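PDB 3A5P: haemagglutinin I from Physarum polycephalum, which probably binds carbohydrate on cell surfaces and so agglutinates red blood cells, as a lectin whose domain may be a minimal carbohydrate recognition unit of the legume lectin fold. Local coordinates for residues I56-H59 with A65-L68. Residues are numbered along the deposited sequence; the frame is centred on the assembly and turned at random.
Sequences ITVH and AFQL
Ile56 pairs with Leu68 through both of its backbone polar atoms: its N donates to Leu68 O at 2.8 Å, and its O accepts from Leu68 N in an almost straight bond (N-H...O angle 177°). On the face shared by these two side chains, Leu68 CD1 packs on Ile56 CB at 4.1 Å. Thr57, on the other face, meets Gln67 side chain to side chain, with Gln67 NE2 giving a hydrogen bond to Thr57 OG1 at 3.1 Å, the hydroxyl lying 21° out of the amide plane. Gln67 gets there because CG swings opposite the backbone N (chi1 -171°) and the chain runs on extended. Ile45 O also bonds Thr57 OG1, while Pro47 O takes a bond from Gln67 NE2, and Thr49 N and Val50 N bond Gln67 OE1. Val58 returns to the apolar face, where its CG2 touches both Leu68 CD1 (3.8 Å) and Phe66 CE1 (4.0 Å); Leu98 and Ile88 of the facing sheet close over this cluster. Val58 N donates to Phe66 O, but Val58 O takes Ala65 N at 2.8 Å and, weakly, Phe66 N at 3.5 Å. Ala65 and Phe66 together sit opposite Val58, a classic beta bulge in the antiparallel hairpin. The chemistry divides by face: Val58, Leu68 and the Phe66 ring pack toward the facing sheet, while the buried amide of Gln67 ties strand 63-70, outermost of its sheet within the chain, to Pro47, Thr49 and Val50.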
# COMPACT_ATOMS: atom_id res chain seq x y z
N ILE A 56 -17.16 4.12 -0.82
CA ILE A 56 -15.78 3.65 -0.76
C ILE A 56 -14.90 4.87 -1.03
O ILE A 56 -15.03 5.52 -2.08
CB ILE A 56 -15.48 2.57 -1.83
CG1 ILE A 56 -16.51 1.44 -1.78
CG2 ILE A 56 -14.02 2.01 -1.61
CD1 ILE A 56 -16.48 0.50 -3.04
N THR A 57 -14.02 5.18 -0.08
CA THR A 57 -13.07 6.28 -0.21
C THR A 57 -11.76 5.77 -0.80
O THR A 57 -11.30 4.68 -0.47
CB THR A 57 -12.82 6.94 1.13
OG1 THR A 57 -14.07 7.47 1.59
CG2 THR A 57 -11.80 8.07 0.99
N VAL A 58 -11.20 6.56 -1.71
CA VAL A 58 -9.98 6.16 -2.41
C VAL A 58 -8.86 7.14 -2.06
O VAL A 58 -9.03 8.37 -2.18
CB VAL A 58 -10.22 6.10 -3.94
CG1 VAL A 58 -8.93 5.71 -4.70
CG2 VAL A 58 -11.34 5.12 -4.24
N HIS A 59 -7.74 6.58 -1.58
CA HIS A 59 -6.53 7.36 -1.38
C HIS A 59 -5.47 6.99 -2.42
O HIS A 59 -5.18 5.80 -2.65
CB HIS A 59 -5.99 7.18 0.04
CG HIS A 59 -6.76 7.95 1.06
ND1 HIS A 59 -7.94 7.49 1.60
CD2 HIS A 59 -6.52 9.16 1.62
CE1 HIS A 59 -8.40 8.39 2.46
NE2 HIS A 59 -7.56 9.41 2.50
N ALA A 65 -8.14 10.89 -3.00
CA ALA A 65 -8.37 11.08 -4.43
C ALA A 65 -9.84 11.46 -4.70
O ALA A 65 -10.12 12.51 -5.30
CB ALA A 65 -7.98 9.82 -5.20
N PHE A 66 -10.76 10.61 -4.24
CA PHE A 66 -12.21 10.81 -4.41
C PHE A 66 -12.97 9.75 -3.65
O PHE A 66 -12.36 8.82 -3.10
CB PHE A 66 -12.65 10.80 -5.90
CG PHE A 66 -11.93 9.78 -6.76
CD1 PHE A 66 -12.25 8.42 -6.67
CD2 PHE A 66 -10.93 10.19 -7.65
CE1 PHE A 66 -11.57 7.47 -7.47
CE2 PHE A 66 -10.24 9.25 -8.44
CZ PHE A 66 -10.57 7.89 -8.36
N GLN A 67 -14.30 9.86 -3.64
CA GLN A 67 -15.13 8.86 -3.02
C GLN A 67 -16.10 8.32 -4.05
O GLN A 67 -16.61 9.09 -4.89
CB GLN A 67 -15.89 9.48 -1.85
CG GLN A 67 -16.62 8.47 -0.98
CD GLN A 67 -17.26 9.14 0.24
OE1 GLN A 67 -18.43 9.53 0.19
NE2 GLN A 67 -16.47 9.34 1.30
N LEU A 68 -16.34 7.01 -3.96
CA LEU A 68 -17.25 6.29 -4.83
C LEU A 68 -18.50 5.91 -4.04
O LEU A 68 -18.42 5.68 -2.83
CB LEU A 68 -16.60 4.98 -5.28
CG LEU A 68 -15.12 5.00 -5.71
CD1 LEU A 68 -14.55 3.58 -5.70
CD2 LEU A 68 -15.02 5.61 -7.09